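Long-range contacts in secreted protein ASP-2 (Necator americanus, PDB 1U53), which is a secreted hookworm protein of the pathogenesis-related-1 (CAP) family and a vaccine antigen, its molecular activity not firmly established: residues N43-A48 and D173-G178; V144-Y149 and C161-A166. All coordinates share one frame; numbering follows the deposited sequence.

Interaction 1: N43-A48 and D173-G178; sequences NAPKAA and DIYEKG
Tyr175 reaches Pro45 because its CG sits between its own backbone N and carbonyl carbon (chi1 54°), which lays the ring along 43-48 and sets the hydroxyl at the carbonyl of Pro45. Lys177 has CG anti to its carbonyl carbon (chi1 -64°), and an extended chi2 carries CD to the CB-CG edge of Pro45.

From Tyr175 OH the bond to Pro45 O is 2.7 Å, with the phenol as donor; it meets a lone pair in the carbonyl plane. Ala44 CB and Pro45 CD both lie close to the hydroxyl, and Lys46 O lies at the ring edge. The methyl of Ala47 comes obliquely to the same ring, CB standing 3.4 Å from Tyr175 CD1. On Pro45, CG touches Lys177 CD at 3.6 Å, so the lysine contributes its aliphatic part while NZ bonds to Gln119 O.

Where the backbones meet, neither chain is a regular strand, yet a single bridge pairs Ala47 with Lys177. Ala48 N donates to Glu176 O at 2.9 Å in an almost straight bond. Gly178 N donates to Lys46 O at 3.0 Å from well above the carbonyl plane, and Lys177 CA adds a CA-H...O contact to that oxygen at 3.3 Å.

Around the pair, helix 14-32 supplies Val31 beside Tyr175 and Ala32 beside Ala47, while Glu176 OE2 makes a salt bridge with Lys183. The loop between helix 14-32 and strand 54-55 is thus tied to the loop leading from strand 157-164 to strand 187-188 by two backbone hydrogen bonds, one phenol bond and a few apolar contacts. The phenol bond pins the tip of the tyrosine at Pro45, while contacts such as the Ala47 methyl limit how its ring turns.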
loop_
_atom_site.group_PDB
_atom_site.type_symbol
_atom_site.label_atom_id
_atom_site.label_comp_id
_atom_site.label_asym_id
_atom_site.label_seq_id
_atom_site.Cartn_x
_atom_site.Cartn_y
_atom_site.Cartn_z
ATOM N N ASN A 43 0.390 19.136 6.068
ATOM C CA ASN A 43 0.275 17.982 5.197
ATOM C C ASN A 43 1.557 17.170 5.152
ATOM O O ASN A 43 2.643 17.659 5.501
ATOM C CB ASN A 43 -0.065 18.467 3.776
ATOM C CG ASN A 43 -1.487 19.006 3.666
ATOM O OD1 ASN A 43 -2.229 19.043 4.657
ATOM N ND2 ASN A 43 -1.866 19.471 2.455
ATOM N N ALA A 44 1.478 15.953 4.638
ATOM C CA ALA A 44 2.725 15.206 4.385
ATOM C C ALA A 44 3.597 15.977 3.381
ATOM O O ALA A 44 3.092 16.710 2.512
ATOM C CB ALA A 44 2.386 13.785 3.880
ATOM N N PRO A 45 4.922 15.872 3.522
ATOM C CA PRO A 45 5.734 16.586 2.528
ATOM C C PRO A 45 5.631 16.091 1.102
ATOM O O PRO A 45 5.422 14.905 0.876
ATOM C CB PRO A 45 7.185 16.362 2.992
ATOM C CG PRO A 45 7.135 15.356 4.064
ATOM C CD PRO A 45 5.722 15.226 4.574
ATOM N N LYS A 46 5.900 16.993 0.158
ATOM C CA LYS A 46 5.915 16.601 -1.255
ATOM C C LYS A 46 7.058 15.642 -1.503
ATOM O O LYS A 46 8.106 15.703 -0.830
ATOM C CB LYS A 46 6.047 17.812 -2.190
ATOM C CG LYS A 46 4.853 18.762 -2.048
ATOM C CD LYS A 46 5.060 20.066 -2.858
ATOM C CE LYS A 46 3.828 20.974 -2.681
ATOM N NZ LYS A 46 3.967 22.241 -3.439
ATOM N N ALA A 47 6.852 14.776 -2.492
ATOM C CA ALA A 47 7.778 13.679 -2.785
ATOM C C ALA A 47 8.411 13.992 -4.120
ATOM O O ALA A 47 7.674 14.265 -5.092
ATOM C CB ALA A 47 7.031 12.352 -2.864
ATOM N N ALA A 48 9.735 13.849 -4.197
ATOM C CA ALA A 48 10.479 14.238 -5.412
ATOM C C ALA A 48 10.426 13.191 -6.523
ATOM O O ALA A 48 10.696 13.510 -7.692
ATOM C CB ALA A 48 11.955 14.497 -5.060
ATOM N N ASP A 173 14.355 6.234 4.759
ATOM C CA ASP A 173 13.285 7.209 4.511
ATOM C C ASP A 173 12.165 6.580 3.706
ATOM O O ASP A 173 12.397 5.871 2.727
ATOM C CB ASP A 173 13.812 8.388 3.705
ATOM C CG ASP A 173 14.652 9.344 4.534
ATOM O OD1 ASP A 173 14.746 9.191 5.769
ATOM O OD2 ASP A 173 15.158 10.299 3.942
ATOM N N ILE A 174 10.936 6.933 4.067
ATOM C CA ILE A 174 9.762 6.410 3.344
ATOM C C ILE A 174 9.792 6.852 1.882
ATOM O O ILE A 174 9.539 6.076 0.952
ATOM C CB ILE A 174 8.457 6.935 3.993
ATOM C CG1 ILE A 174 8.350 6.515 5.495
ATOM C CG2 ILE A 174 7.225 6.458 3.174
ATOM C CD1 ILE A 174 7.475 7.537 6.306
ATOM N N TYR A 175 10.058 8.135 1.674
ATOM C CA TYR A 175 10.338 8.628 0.326
ATOM C C TYR A 175 11.252 9.844 0.438
ATOM O O TYR A 175 11.392 10.415 1.518
ATOM C CB TYR A 175 9.029 8.978 -0.421
ATOM C CG TYR A 175 8.067 9.935 0.273
ATOM C CD1 TYR A 175 8.195 11.322 0.116
ATOM C CD2 TYR A 175 7.016 9.461 1.101
ATOM C CE1 TYR A 175 7.303 12.227 0.740
ATOM C CE2 TYR A 175 6.121 10.359 1.719
ATOM C CZ TYR A 175 6.279 11.726 1.548
ATOM O OH TYR A 175 5.420 12.573 2.164
ATOM N N GLU A 176 11.864 10.200 -0.688
ATOM C CA GLU A 176 12.682 11.410 -0.832
ATOM C C GLU A 176 11.809 12.644 -0.948
ATOM O O GLU A 176 10.944 12.690 -1.798
ATOM C CB GLU A 176 13.544 11.286 -2.098
ATOM C CG GLU A 176 14.370 12.529 -2.378
ATOM C CD GLU A 176 15.389 12.375 -3.502
ATOM O OE1 GLU A 176 15.691 11.238 -3.954
ATOM O OE2 GLU A 176 15.908 13.424 -3.950
ATOM N N LYS A 177 12.076 13.671 -0.136
ATOM C CA LYS A 177 11.279 14.916 -0.188
ATOM C C LYS A 177 11.760 15.856 -1.289
ATOM O O LYS A 177 12.962 15.986 -1.531
ATOM C CB LYS A 177 11.370 15.674 1.145
ATOM C CG LYS A 177 10.739 14.872 2.311
ATOM C CD LYS A 177 10.673 15.676 3.618
ATOM C CE LYS A 177 11.992 15.815 4.331
ATOM N NZ LYS A 177 11.705 16.787 5.514
ATOM N N GLY A 178 10.826 16.542 -1.916
ATOM C CA GLY A 178 11.131 17.621 -2.826
ATOM C C GLY A 178 9.951 17.843 -3.753
ATOM O O GLY A 178 8.931 17.138 -3.652
#

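Interaction 2: V144-Y149 and C161-A166; sequences VKLGCY and CQYGPA
Cys148 and Cys161 are joined covalently across the two strands of an antiparallel hairpin, 145-152 and 157-164, which forms the middle of the central sheet of the CAP fold. The disulfide, 2.1 Å from SG to SG, has a chi3 of 104°. Each SG lies anti to its own carbonyl carbon, and the cysteines form a non-hydrogen-bonded pair with their CA atoms drawn in to 4.0 Å.

Backbone hydrogen bonds hold the adjoining pairs. Gly147 and Gln162 exchange two: Gln162 N to Gly147 O is 2.8 Å and runs nearly along the C=O axis, while the return bond is more tilted. Gly164 N donates to Lys145 O. At the end of the pairing, Val144 N and Lys145 N both turn to Gly164 O, each at 2.9 Å, forming a classic beta bulge.

Apolar contact gathers on the disulfide's side of the sheet. Leu146, with CG anti to its backbone N (chi1 178°), runs beside Tyr163 and points the same way; its CD1 meets ring atom CE1 at 3.5 Å and reaches Cys161 CB at 4.2 Å. Phe20 of helix 14-32 covers Leu146 and both cysteines on this face, while helix 57-67 lies on the Gln162 face.

Polar ends look beyond the hairpin. The hydroxyl of Tyr163 bonds to His24 NE2 and Asn86 ND2, and Gln162 is held at both amide atoms by Glu85 and Thr62, while the exposed Lys145 forms a salt bridge with Asp56. The hairpin therefore combines a covalent tie with paired amides, and its buried Gln162 and Tyr163 find polar partners on neighbouring elements. At the bulge, one carbonyl oxygen serves two N-H donors, satisfying both amides as regular pairing ends.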
loop_
_atom_site.group_PDB
_atom_site.type_symbol
_atom_site.label_atom_id
_atom_site.label_comp_id
_atom_site.label_asym_id
_atom_site.label_seq_id
_atom_site.Cartn_x
_atom_site.Cartn_y
_atom_site.Cartn_z
ATOM N N VAL A 144 7.107 -0.762 -6.110
ATOM C CA VAL A 144 6.481 -0.527 -7.396
ATOM C C VAL A 144 5.628 -1.705 -7.917
ATOM O O VAL A 144 5.107 -1.637 -9.007
ATOM C CB VAL A 144 7.528 -0.149 -8.469
ATOM C CG1 VAL A 144 8.186 1.152 -8.089
ATOM C CG2 VAL A 144 8.557 -1.269 -8.567
ATOM N N LYS A 145 5.504 -2.782 -7.140
ATOM C CA LYS A 145 4.618 -3.906 -7.479
ATOM C C LYS A 145 3.617 -4.111 -6.340
ATOM O O LYS A 145 4.002 -4.106 -5.178
ATOM C CB LYS A 145 5.437 -5.191 -7.632
ATOM C CG LYS A 145 6.480 -5.132 -8.792
ATOM C CD LYS A 145 7.354 -6.416 -8.805
ATOM C CE LYS A 145 8.047 -6.624 -10.182
ATOM N NZ LYS A 145 7.100 -7.088 -11.220
ATOM N N LEU A 146 2.360 -4.330 -6.687
ATOM C CA LEU A 146 1.305 -4.543 -5.723
ATOM C C LEU A 146 0.566 -5.785 -6.136
ATOM O O LEU A 146 0.313 -5.974 -7.327
ATOM C CB LEU A 146 0.309 -3.351 -5.793
ATOM C CG LEU A 146 -0.885 -3.457 -4.855
ATOM C CD1 LEU A 146 -0.403 -3.348 -3.427
ATOM C CD2 LEU A 146 -1.917 -2.331 -5.132
ATOM N N GLY A 147 0.191 -6.633 -5.184
ATOM C CA GLY A 147 -0.692 -7.762 -5.534
ATOM C C GLY A 147 -1.490 -8.059 -4.274
ATOM O O GLY A 147 -0.905 -8.113 -3.198
ATOM N N CYS A 148 -2.812 -8.242 -4.386
ATOM C CA CYS A 148 -3.621 -8.455 -3.193
ATOM C C CYS A 148 -4.623 -9.573 -3.382
ATOM O O CYS A 148 -4.933 -9.953 -4.495
ATOM C CB CYS A 148 -4.416 -7.162 -2.891
ATOM S SG CYS A 148 -3.426 -5.644 -2.900
ATOM N N TYR A 149 -5.189 -10.026 -2.273
ATOM C CA TYR A 149 -6.267 -11.013 -2.353
ATOM C C TYR A 149 -7.256 -10.755 -1.231
ATOM O O TYR A 149 -6.845 -10.407 -0.106
ATOM C CB TYR A 149 -5.687 -12.426 -2.270
ATOM C CG TYR A 149 -6.657 -13.512 -2.712
ATOM C CD1 TYR A 149 -6.726 -13.895 -4.057
ATOM C CD2 TYR A 149 -7.521 -14.120 -1.794
ATOM C CE1 TYR A 149 -7.648 -14.849 -4.453
ATOM C CE2 TYR A 149 -8.425 -15.071 -2.189
ATOM C CZ TYR A 149 -8.485 -15.445 -3.514
ATOM O OH TYR A 149 -9.377 -16.437 -3.913
ATOM N N CYS A 161 -2.602 -7.429 1.137
ATOM C CA CYS A 161 -1.822 -6.924 -0.006
ATOM C C CYS A 161 -0.330 -7.161 0.228
ATOM O O CYS A 161 0.137 -7.036 1.365
ATOM C CB CYS A 161 -1.997 -5.416 -0.168
ATOM S SG CYS A 161 -3.589 -4.980 -0.926
ATOM N N GLN A 162 0.403 -7.535 -0.812
ATOM C CA GLN A 162 1.861 -7.594 -0.663
ATOM C C GLN A 162 2.499 -6.609 -1.645
ATOM O O GLN A 162 1.871 -6.187 -2.600
ATOM C CB GLN A 162 2.407 -9.032 -0.798
ATOM C CG GLN A 162 2.045 -9.832 0.450
ATOM C CD GLN A 162 2.302 -11.339 0.363
ATOM O OE1 GLN A 162 2.812 -11.817 -0.644
ATOM N NE2 GLN A 162 1.968 -12.085 1.443
ATOM N N TYR A 163 3.774 -6.288 -1.395
ATOM C CA TYR A 163 4.417 -5.074 -1.921
ATOM C C TYR A 163 5.863 -5.401 -2.301
ATOM O O TYR A 163 6.648 -5.862 -1.424
ATOM C CB TYR A 163 4.453 -4.047 -0.777
ATOM C CG TYR A 163 3.078 -3.540 -0.422
ATOM C CD1 TYR A 163 2.563 -2.407 -1.044
ATOM C CD2 TYR A 163 2.318 -4.161 0.567
ATOM C CE1 TYR A 163 1.260 -1.948 -0.708
ATOM C CE2 TYR A 163 1.014 -3.696 0.917
ATOM C CZ TYR A 163 0.529 -2.585 0.315
ATOM O OH TYR A 163 -0.749 -2.187 0.653
ATOM N N GLY A 164 6.212 -5.171 -3.572
ATOM C CA GLY A 164 7.587 -5.436 -4.127
ATOM C C GLY A 164 8.257 -4.165 -4.575
ATOM O O GLY A 164 7.672 -3.485 -5.377
ATOM N N PRO A 165 9.597 -4.105 -4.448
ATOM C CA PRO A 165 10.301 -4.496 -3.237
ATOM C C PRO A 165 9.668 -4.106 -1.935
ATOM O O PRO A 165 8.916 -3.130 -1.880
ATOM C CB PRO A 165 11.698 -3.897 -3.364
ATOM C CG PRO A 165 11.744 -3.182 -4.614
ATOM C CD PRO A 165 10.399 -3.220 -5.318
ATOM N N ALA A 166 10.001 -4.847 -0.888
ATOM C CA ALA A 166 9.452 -4.548 0.446
ATOM C C ALA A 166 9.793 -3.138 0.939
ATOM O O ALA A 166 10.914 -2.648 0.733
ATOM C CB ALA A 166 9.929 -5.555 1.486
#

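Interaction 2 lies in the buried sheet of the CAP fold, its centre about 7 Å from the centre of the chain, whereas interaction 1 is partly buried, with its centre about 16 Å away. Their centres are 20 Å apart and they do not touch, although helix 14-32 packs against both. The hairpin contact bridges a short span of sequence with regular pairing, a disulfide and apolar cover. Residues 43-48 and 173-178 come from loops far apart in the chain, with the hairpin between them in sequence; there a solitary bridge replaces regular pairing. One carbonyl oxygen takes two amides at the bulge of interaction 2, whereas in interaction 1 Pro45 O takes a side-chain hydroxyl.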